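PDB 7K4O: carboxylic ester hydrolase from Aspergillus niger, which hydrolyses ester bonds as a tannin acyl hydrolase (tannase), probably releasing gallic acid from tannins by a serine-hydrolase mechanism. Local coordinates for residues D274-Y283 / G296-K307; E355-K363 / W382-Y390. All blocks are in the same frame, centred on the assembly; numbering follows the deposited sequence. Where two conformers were deposited one is given.

Contact 1: D274-Y283 / G296-K307; sequences DISTIEGKPY and GTVSAKGIEVAK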
loop_
_atom_site.group_PDB
_atom_site.type_symbol
_atom_site.label_atom_id
_atom_site.label_comp_id
_atom_site.label_asym_id
_atom_site.label_seq_id
_atom_site.Cartn_x
_atom_site.Cartn_y
_atom_site.Cartn_z
ATOM N N ASP A 274 7.256 28.352 0.250
ATOM C CA ASP A 274 6.131 28.948 -0.509
ATOM C C ASP A 274 6.400 28.780 -1.986
ATOM O O ASP A 274 7.369 29.408 -2.489
ATOM C CB ASP A 274 5.982 30.427 -0.168
ATOM C CG ASP A 274 4.749 31.076 -0.783
ATOM O OD1 ASP A 274 4.200 30.535 -1.753
ATOM O OD2 ASP A 274 4.371 32.143 -0.284
ATOM N N ILE A 275 5.578 28.012 -2.697
ATOM C CA ILE A 275 5.853 27.706 -4.117
ATOM C C ILE A 275 5.568 28.953 -4.980
ATOM O O ILE A 275 5.904 28.899 -6.173
ATOM C CB ILE A 275 5.072 26.481 -4.642
ATOM C CG1 ILE A 275 3.559 26.697 -4.638
ATOM C CG2 ILE A 275 5.472 25.215 -3.875
ATOM C CD1 ILE A 275 2.820 25.633 -5.384
ATOM N N SER A 276 4.970 30.002 -4.425
ATOM C CA SER A 276 4.817 31.303 -5.166
ATOM C C SER A 276 6.190 31.819 -5.654
ATOM O O SER A 276 6.222 32.492 -6.702
ATOM C CB SER A 276 4.124 32.326 -4.328
ATOM O OG SER A 276 2.726 32.088 -4.352
ATOM N N THR A 277 7.283 31.447 -4.982
ATOM C CA THR A 277 8.670 31.816 -5.373
ATOM C C THR A 277 9.041 31.191 -6.711
ATOM O O THR A 277 10.069 31.599 -7.297
ATOM C CB THR A 277 9.675 31.404 -4.303
ATOM O OG1 THR A 277 9.644 29.976 -4.196
ATOM C CG2 THR A 277 9.371 32.054 -2.974
ATOM N N ILE A 278 8.268 30.238 -7.211
ATOM C CA ILE A 278 8.608 29.517 -8.470
ATOM C C ILE A 278 7.973 30.240 -9.661
ATOM O O ILE A 278 8.312 29.913 -10.802
ATOM C CB ILE A 278 8.183 28.028 -8.381
ATOM C CG1 ILE A 278 8.841 27.369 -7.168
ATOM C CG2 ILE A 278 8.518 27.282 -9.662
ATOM C CD1 ILE A 278 8.251 26.016 -6.798
ATOM N N GLU A 279 7.040 31.153 -9.414
ATOM C CA GLU A 279 6.381 31.881 -10.527
ATOM C C GLU A 279 7.447 32.540 -11.415
ATOM O O GLU A 279 8.362 33.149 -10.876
ATOM C CB GLU A 279 5.426 32.947 -10.021
ATOM C CG GLU A 279 4.577 33.490 -11.153
ATOM C CD GLU A 279 3.555 34.521 -10.736
ATOM O OE1 GLU A 279 3.189 35.340 -11.609
ATOM O OE2 GLU A 279 3.123 34.498 -9.555
ATOM N N GLY A 280 7.332 32.352 -12.721
ATOM C CA GLY A 280 8.249 32.942 -13.710
ATOM C C GLY A 280 9.393 32.016 -14.071
ATOM O O GLY A 280 10.061 32.282 -15.061
ATOM N N LYS A 281 9.619 30.923 -13.349
ATOM C CA LYS A 281 10.743 30.028 -13.698
ATOM C C LYS A 281 10.435 29.344 -15.021
ATOM O O LYS A 281 9.333 28.870 -15.260
ATOM C CB LYS A 281 11.013 29.024 -12.581
ATOM C CG LYS A 281 11.755 29.603 -11.381
ATOM C CD LYS A 281 13.224 29.182 -11.363
ATOM C CE LYS A 281 14.173 30.171 -10.706
ATOM N NZ LYS A 281 13.882 30.378 -9.265
ATOM N N PRO A 282 11.399 29.286 -15.954
ATOM C CA PRO A 282 11.147 28.651 -17.242
ATOM C C PRO A 282 11.080 27.129 -17.104
ATOM O O PRO A 282 11.760 26.551 -16.276
ATOM C CB PRO A 282 12.361 29.042 -18.100
ATOM C CG PRO A 282 13.462 29.330 -17.085
ATOM C CD PRO A 282 12.768 29.822 -15.828
ATOM N N TYR A 283 10.328 26.509 -17.988
ATOM C CA TYR A 283 10.277 25.039 -18.086
ATOM C C TYR A 283 10.297 24.673 -19.558
ATOM O O TYR A 283 9.762 25.419 -20.413
ATOM C CB TYR A 283 9.050 24.484 -17.345
ATOM C CG TYR A 283 7.710 24.882 -17.911
ATOM C CD1 TYR A 283 7.133 24.184 -18.968
ATOM C CD2 TYR A 283 7.003 25.937 -17.346
ATOM C CE1 TYR A 283 5.879 24.544 -19.456
ATOM C CE2 TYR A 283 5.758 26.307 -17.822
ATOM C CZ TYR A 283 5.194 25.605 -18.868
ATOM O OH TYR A 283 3.967 25.996 -19.320
ATOM N N GLY A 296 7.481 27.146 -21.550
ATOM C CA GLY A 296 6.785 28.287 -20.956
ATOM C C GLY A 296 7.490 28.718 -19.704
ATOM O O GLY A 296 8.682 28.367 -19.483
ATOM N N THR A 297 6.770 29.477 -18.903
ATOM C CA THR A 297 7.201 29.905 -17.564
ATOM C C THR A 297 6.106 29.468 -16.594
ATOM O O THR A 297 4.918 29.480 -16.985
ATOM C CB THR A 297 7.473 31.413 -17.482
ATOM O OG1 THR A 297 6.267 32.109 -17.784
ATOM C CG2 THR A 297 8.608 31.859 -18.383
ATOM N N VAL A 298 6.493 29.136 -15.371
ATOM C CA VAL A 298 5.501 28.716 -14.352
ATOM C C VAL A 298 4.576 29.904 -14.111
ATOM O O VAL A 298 5.041 30.986 -13.724
ATOM C CB VAL A 298 6.168 28.208 -13.064
ATOM C CG1 VAL A 298 5.114 27.863 -12.004
ATOM C CG2 VAL A 298 7.063 27.019 -13.375
ATOM N N SER A 299 3.290 29.681 -14.309
ATOM C CA SER A 299 2.248 30.731 -14.290
ATOM C C SER A 299 1.657 30.875 -12.897
ATOM O O SER A 299 1.748 29.934 -12.052
ATOM C CB SER A 299 1.191 30.435 -15.304
ATOM O OG SER A 299 0.427 29.299 -14.926
ATOM N N ALA A 300 1.051 32.025 -12.657
ATOM C CA ALA A 300 0.337 32.310 -11.404
ATOM C C ALA A 300 -0.812 31.299 -11.246
ATOM O O ALA A 300 -1.072 30.872 -10.119
ATOM C CB ALA A 300 -0.188 33.724 -11.417
ATOM N N LYS A 301 -1.524 31.018 -12.327
ATOM C CA LYS A 301 -2.680 30.093 -12.307
ATOM C C LYS A 301 -2.162 28.681 -12.008
ATOM O O LYS A 301 -2.877 27.963 -11.316
ATOM C CB LYS A 301 -3.418 30.081 -13.638
ATOM C CG LYS A 301 -4.362 31.247 -13.879
ATOM C CD LYS A 301 -4.855 31.256 -15.324
ATOM C CE LYS A 301 -5.614 32.492 -15.751
ATOM N NZ LYS A 301 -6.989 32.458 -15.218
ATOM N N GLY A 302 -1.002 28.305 -12.546
ATOM C CA GLY A 302 -0.395 26.978 -12.301
ATOM C C GLY A 302 -0.061 26.823 -10.834
ATOM O O GLY A 302 -0.370 25.764 -10.231
ATOM N N ILE A 303 0.525 27.851 -10.248
ATOM C CA ILE A 303 0.827 27.883 -8.799
ATOM C C ILE A 303 -0.485 27.811 -8.008
ATOM O O ILE A 303 -0.528 27.120 -6.982
ATOM C CB ILE A 303 1.677 29.115 -8.456
ATOM C CG1 ILE A 303 3.103 28.880 -8.941
ATOM C CG2 ILE A 303 1.607 29.433 -6.975
ATOM C CD1 ILE A 303 3.943 30.111 -8.918
ATOM N N GLU A 304 -1.521 28.527 -8.422
ATOM C CA GLU A 304 -2.806 28.516 -7.681
ATOM C C GLU A 304 -3.386 27.078 -7.692
ATOM O O GLU A 304 -3.834 26.617 -6.631
ATOM C CB GLU A 304 -3.805 29.503 -8.296
ATOM C CG GLU A 304 -5.053 29.695 -7.459
ATOM C CD GLU A 304 -6.091 30.626 -8.096
ATOM O OE1 GLU A 304 -6.124 30.745 -9.366
ATOM O OE2 GLU A 304 -6.904 31.164 -7.343
ATOM N N VAL A 305 -3.378 26.421 -8.837
ATOM C CA VAL A 305 -3.854 25.022 -8.951
ATOM C C VAL A 305 -2.991 24.165 -8.012
ATOM O O VAL A 305 -3.569 23.393 -7.205
ATOM C CB VAL A 305 -3.824 24.509 -10.387
ATOM C CG1 VAL A 305 -3.936 22.988 -10.437
ATOM C CG2 VAL A 305 -4.946 25.161 -11.194
ATOM N N ALA A 306 -1.673 24.323 -8.058
ATOM C CA ALA A 306 -0.769 23.431 -7.302
ATOM C C ALA A 306 -1.029 23.651 -5.826
ATOM O O ALA A 306 -1.068 22.666 -5.063
ATOM C CB ALA A 306 0.683 23.642 -7.648
ATOM N N LYS A 307 -1.141 24.901 -5.385
ATOM C CA LYS A 307 -1.309 25.180 -3.957
ATOM C C LYS A 307 -2.646 24.595 -3.510
ATOM O O LYS A 307 -2.760 24.198 -2.335
ATOM C CB LYS A 307 -1.307 26.674 -3.638
ATOM C CG LYS A 307 0.064 27.312 -3.584
ATOM C CD LYS A 307 -0.025 28.680 -2.963
ATOM C CE LYS A 307 1.345 29.304 -2.870
ATOM N NZ LYS A 307 1.284 30.569 -2.115
HETATM O O HOH W 1 2.783 28.040 -18.120
#

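Contact 2: E355-K363 / W382-Y390; sequences EYIALLVDK and WMISGLQEY. With NAG (2-acetamido-2-deoxy-beta-D-glucopyranose), chain E.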
loop_
_atom_site.group_PDB
_atom_site.type_symbol
_atom_site.label_atom_id
_atom_site.label_comp_id
_atom_site.label_asym_id
_atom_site.label_seq_id
_atom_site.Cartn_x
_atom_site.Cartn_y
_atom_site.Cartn_z
ATOM N N GLU A 355 -12.907 5.013 -11.580
ATOM C CA GLU A 355 -13.316 3.609 -11.451
ATOM C C GLU A 355 -14.110 3.433 -10.144
ATOM O O GLU A 355 -15.078 2.623 -10.134
ATOM C CB GLU A 355 -12.122 2.659 -11.480
ATOM C CG GLU A 355 -12.535 1.206 -11.239
ATOM C CD GLU A 355 -11.604 0.151 -11.768
ATOM O OE1 GLU A 355 -10.456 0.485 -12.118
ATOM O OE2 GLU A 355 -12.041 -1.009 -11.861
ATOM N N TYR A 356 -13.687 4.004 -9.028
ATOM C CA TYR A 356 -14.421 3.879 -7.754
ATOM C C TYR A 356 -15.885 4.347 -7.965
ATOM O O TYR A 356 -16.830 3.605 -7.632
ATOM C CB TYR A 356 -13.769 4.627 -6.611
ATOM C CG TYR A 356 -14.653 4.711 -5.397
ATOM C CD1 TYR A 356 -15.084 3.564 -4.775
ATOM C CD2 TYR A 356 -15.097 5.907 -4.870
ATOM C CE1 TYR A 356 -15.955 3.601 -3.694
ATOM C CE2 TYR A 356 -15.888 5.964 -3.734
ATOM C CZ TYR A 356 -16.325 4.802 -3.132
ATOM O OH TYR A 356 -17.177 4.834 -2.062
ATOM N N ILE A 357 -16.058 5.532 -8.521
ATOM C CA ILE A 357 -17.446 6.064 -8.714
ATOM C C ILE A 357 -18.227 5.145 -9.645
ATOM O O ILE A 357 -19.375 4.761 -9.314
ATOM C CB ILE A 357 -17.430 7.526 -9.177
ATOM C CG1 ILE A 357 -16.701 8.425 -8.180
ATOM C CG2 ILE A 357 -18.864 7.999 -9.470
ATOM C CD1 ILE A 357 -17.117 8.306 -6.730
ATOM N N ALA A 358 -17.661 4.775 -10.787
ATOM C CA ALA A 358 -18.391 3.962 -11.781
ATOM C C ALA A 358 -18.712 2.570 -11.218
ATOM O O ALA A 358 -19.813 2.041 -11.460
ATOM C CB ALA A 358 -17.622 3.875 -13.071
ATOM N N LEU A 359 -17.750 1.915 -10.541
ATOM C CA LEU A 359 -17.863 0.494 -10.159
ATOM C C LEU A 359 -18.633 0.327 -8.838
ATOM O O LEU A 359 -19.421 -0.600 -8.741
ATOM C CB LEU A 359 -16.465 -0.099 -9.987
ATOM C CG LEU A 359 -16.435 -1.605 -9.768
ATOM C CD1 LEU A 359 -16.881 -2.361 -11.003
ATOM C CD2 LEU A 359 -15.040 -1.986 -9.293
ATOM N N LEU A 360 -18.312 1.111 -7.818
ATOM C CA LEU A 360 -18.770 0.825 -6.458
ATOM C C LEU A 360 -19.793 1.854 -5.960
ATOM O O LEU A 360 -20.401 1.613 -4.941
ATOM C CB LEU A 360 -17.562 0.714 -5.540
ATOM C CG LEU A 360 -16.752 -0.570 -5.730
ATOM C CD1 LEU A 360 -15.387 -0.378 -5.098
ATOM C CD2 LEU A 360 -17.482 -1.743 -5.113
ATOM N N VAL A 361 -19.974 2.966 -6.651
ATOM C CA VAL A 361 -21.038 3.935 -6.313
ATOM C C VAL A 361 -22.178 3.761 -7.317
ATOM O O VAL A 361 -23.284 3.342 -6.915
ATOM C CB VAL A 361 -20.486 5.361 -6.256
ATOM C CG1 VAL A 361 -21.634 6.336 -5.957
ATOM C CG2 VAL A 361 -19.372 5.494 -5.219
ATOM N N ASP A 362 -21.909 3.964 -8.594
ATOM C CA ASP A 362 -22.935 3.837 -9.671
ATOM C C ASP A 362 -23.191 2.378 -10.022
ATOM O O ASP A 362 -24.276 2.022 -10.571
ATOM C CB ASP A 362 -22.487 4.610 -10.903
ATOM C CG ASP A 362 -22.385 6.123 -10.694
ATOM O OD1 ASP A 362 -22.853 6.641 -9.676
ATOM O OD2 ASP A 362 -21.762 6.763 -11.565
ATOM N N LYS A 363 -22.197 1.511 -9.814
ATOM C CA LYS A 363 -22.311 0.059 -10.061
ATOM C C LYS A 363 -22.666 -0.229 -11.523
ATOM O O LYS A 363 -23.392 -1.192 -11.812
ATOM C CB LYS A 363 -23.277 -0.569 -9.067
ATOM C CG LYS A 363 -22.880 -0.354 -7.608
ATOM C CD LYS A 363 -23.964 -0.769 -6.641
ATOM C CE LYS A 363 -23.671 -0.586 -5.165
ATOM N NZ LYS A 363 -23.474 0.827 -4.728
ATOM N N TRP A 382 -19.513 11.973 -1.627
ATOM C CA TRP A 382 -19.020 10.601 -1.961
ATOM C C TRP A 382 -18.157 10.071 -0.819
ATOM O O TRP A 382 -18.318 8.867 -0.447
ATOM C CB TRP A 382 -18.287 10.631 -3.286
ATOM C CG TRP A 382 -19.178 10.582 -4.490
ATOM C CD1 TRP A 382 -20.371 9.942 -4.648
ATOM C CD2 TRP A 382 -18.878 11.184 -5.758
ATOM N NE1 TRP A 382 -20.814 10.114 -5.930
ATOM C CE2 TRP A 382 -19.913 10.839 -6.637
ATOM C CE3 TRP A 382 -17.776 11.876 -6.257
ATOM C CZ2 TRP A 382 -19.904 11.221 -7.977
ATOM C CZ3 TRP A 382 -17.746 12.230 -7.592
ATOM C CH2 TRP A 382 -18.809 11.910 -8.429
ATOM N N MET A 383 -17.318 10.891 -0.224
ATOM C CA MET A 383 -16.445 10.361 0.855
ATOM C C MET A 383 -17.310 9.939 2.036
ATOM O O MET A 383 -17.069 8.875 2.662
ATOM C CB MET A 383 -15.382 11.378 1.266
ATOM C CG MET A 383 -14.444 11.677 0.117
ATOM S SD MET A 383 -13.137 12.792 0.623
ATOM C CE MET A 383 -12.199 12.894 -0.888
ATOM N N ILE A 384 -18.279 10.787 2.405
ATOM C CA ILE A 384 -19.132 10.537 3.595
ATOM C C ILE A 384 -20.079 9.381 3.337
ATOM O O ILE A 384 -20.235 8.534 4.241
ATOM C CB ILE A 384 -19.883 11.822 4.003
ATOM C CG1 ILE A 384 -18.853 12.859 4.468
ATOM C CG2 ILE A 384 -20.910 11.503 5.084
ATOM C CD1 ILE A 384 -19.448 14.225 4.889
ATOM N N SER A 385 -20.743 9.334 2.192
ATOM C CA SER A 385 -21.709 8.240 1.924
ATOM C C SER A 385 -20.970 6.908 1.814
ATOM O O SER A 385 -21.508 5.893 2.306
ATOM C CB SER A 385 -22.579 8.453 0.714
ATOM O OG SER A 385 -21.819 8.583 -0.447
ATOM N N GLY A 386 -19.802 6.918 1.193
ATOM C CA GLY A 386 -19.027 5.671 1.050
ATOM C C GLY A 386 -18.505 5.166 2.381
ATOM O O GLY A 386 -18.303 3.957 2.528
ATOM N N LEU A 387 -18.238 6.055 3.321
ATOM C CA LEU A 387 -17.778 5.630 4.671
ATOM C C LEU A 387 -18.832 4.722 5.283
ATOM O O LEU A 387 -18.478 3.646 5.797
ATOM C CB LEU A 387 -17.501 6.881 5.519
ATOM C CG LEU A 387 -17.176 6.640 6.977
ATOM C CD1 LEU A 387 -15.919 5.759 7.096
ATOM C CD2 LEU A 387 -16.968 7.961 7.709
ATOM N N GLN A 388 -20.102 5.115 5.225
ATOM C CA GLN A 388 -21.180 4.268 5.801
ATOM C C GLN A 388 -21.279 2.963 4.999
ATOM O O GLN A 388 -21.414 1.875 5.599
ATOM C CB GLN A 388 -22.505 5.044 5.858
ATOM C CG GLN A 388 -23.625 4.227 6.463
ATOM C CD GLN A 388 -24.918 4.980 6.706
ATOM O OE1 GLN A 388 -25.107 6.139 6.244
ATOM N NE2 GLN A 388 -25.822 4.308 7.397
ATOM N N GLU A 389 -21.312 3.049 3.683
ATOM C CA GLU A 389 -21.615 1.888 2.810
ATOM C C GLU A 389 -20.495 0.833 2.918
ATOM O O GLU A 389 -20.820 -0.373 2.944
ATOM C CB GLU A 389 -21.790 2.384 1.378
ATOM C CG GLU A 389 -22.006 1.291 0.336
ATOM C CD GLU A 389 -22.575 1.830 -0.988
ATOM O OE1 GLU A 389 -22.479 3.087 -1.254
ATOM O OE2 GLU A 389 -23.074 0.999 -1.783
ATOM N N TYR A 390 -19.246 1.272 3.028
ATOM C CA TYR A 390 -18.075 0.356 2.921
ATOM C C TYR A 390 -17.355 0.196 4.252
ATOM O O TYR A 390 -16.327 -0.556 4.276
ATOM C CB TYR A 390 -17.183 0.776 1.736
ATOM C CG TYR A 390 -17.856 0.527 0.408
ATOM C CD1 TYR A 390 -18.269 -0.734 0.057
ATOM C CD2 TYR A 390 -18.202 1.564 -0.452
ATOM C CE1 TYR A 390 -18.997 -0.999 -1.086
ATOM C CE2 TYR A 390 -18.909 1.303 -1.612
ATOM C CZ TYR A 390 -19.286 0.026 -1.958
ATOM O OH TYR A 390 -20.028 -0.247 -3.061
HETATM C C1 NAG E . -24.645 4.702 -14.242
HETATM C C2 NAG E . -25.492 5.348 -15.391
HETATM C C3 NAG E . -25.677 6.814 -15.160
HETATM C C4 NAG E . -26.366 6.988 -13.785
HETATM C C5 NAG E . -25.524 6.302 -12.718
HETATM C C6 NAG E . -26.279 6.306 -11.392
HETATM C C7 NAG E . -25.189 4.154 -17.522
HETATM C C8 NAG E . -24.327 4.052 -18.739
HETATM N N2 NAG E . -24.816 5.070 -16.648
HETATM O O3 NAG E . -26.519 7.160 -16.260
HETATM O O4 NAG E . -26.363 8.364 -13.376
HETATM O O5 NAG E . -25.320 4.972 -13.059
HETATM O O6 NAG E . -27.259 5.243 -11.313
HETATM O O7 NAG E . -26.180 3.486 -17.395
HETATM O O HOH W 2 -18.863 6.849 -2.189
#

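Contact 1: D274-Y283 / G296-K307
Pro-282 and Tyr-283 pair with Thr-297 and Gly-296 as the base of a two-stranded antiparallel hairpin, and the two chain arms running from that base stay together, the 3-10 segment 275-278 lying against Ile-303, Ala-306 and Lys-307 of helix 300-310. The whole patch sits at the periphery, far from the chain centre. Tyr-283 N and Gly-296 N each donate to the other residue's carbonyl, making the hydrogen-bonded pair, while Pro-282 and Thr-297 form the non-hydrogen-bonded pair. The ladder runs on past the strands: Val-298 N donates to Lys-281 O at 2.9 Å, and Gly-280 N to Val-298 O at 2.8 Å. Gly-280 is the third residue of the type II turn 278-281, where its positive phi (93°) is one that glycine takes up easily.

The Tyr-283 ring folds back over its partner strand, its chi1 of 65° setting CG between backbone N and carbonyl carbon. Gly-296 CA makes a CH-pi contact with the ring face, 4.0 Å from the centroid. At the ring's edge a water ties the hydroxyl to Thr-297 O.

On the helix side, Ile-303 points CD1 at the backbone and CB of Glu-279, 3.4 Å from that CB, the two side chains crossing at about a right angle. Ile-275 CD1 rests on Ala-306 CB (3.7 Å) and on the aliphatic part of Lys-307, which runs extended past it. Lys-307 NZ then meets Asp-274 OD1 at 2.9 Å in a salt bridge and also donates to Ser-276 OG. Ser-276 N reaches the same OD1 from the opposite face of the carboxylate, closing an Asx turn. Ser-299 OG, bonded also to Glu-240, N-caps the helix through Gly-302 N: a beta hairpin whose second strand leads directly into a capped helix.

Contact 2: E355-K363 / W382-Y390
Trp-382, Tyr-390 and Ile-357 carry most of the meeting between helices 351-361 and 376-390, whose local axes come no nearer than 12.5 Å, at 40° to each other, leaving large side chains to bridge the gap. Ile-357 lays CD1 over the face of the indole, 3.7 Å from the centroid of the six-membered ring of Trp-382 in a CH-pi contact, while its CG2 reaches CZ2. Val-361 CG1 also touches the pyrrole part, at NE1 and CD1.

Further along the same helix as Trp-382, Tyr-390 also reaches across: Tyr-390 OH donates to Leu-360 O at 2.7 Å, in the carbonyl plane and on a lone pair. Lys-363 NZ, bent back at chi4 (64°), reaches that same oxygen from above the plane. The carbonyl of Leu-360 is thus gripped twice. Lys-363 NZ also forms a 3.0 Å salt bridge with Glu-389 OE2, which it meets on the syn side.

Between Trp-382 and Tyr-390, Tyr-356 OH comes to 3.7 Å from Gly-386 CA, and a water links it to Trp-382 O.

Helix 215-221 flanks both helices, touching Tyr-356 through Gln-219 and Met-383 through Phe-217, while Leu-142 of strand 141-142 lies against Leu-360 and Lys-363.

In the fold
Contacts 1 and 2 follow one another along the chain and do not touch: their centres are 34 Å apart and their nearest atoms about 15 Å. Contact 1 lies at the edge, its centre 31 Å from that of the chain; contact 2 is deeper, at 20 Å. Contact 2 lies near, but not in, the gallic acid pocket: the Tyr-356 side chain is about 8 Å from the bound 3,4,5-trihydroxybenzoic acid. Gln-219 of helix 215-221, which Tyr-356 touches, is itself one of the residues lining that pocket. The pocket also includes Ser-186 and His-465, which probably form a catalytic triad with Asp-419.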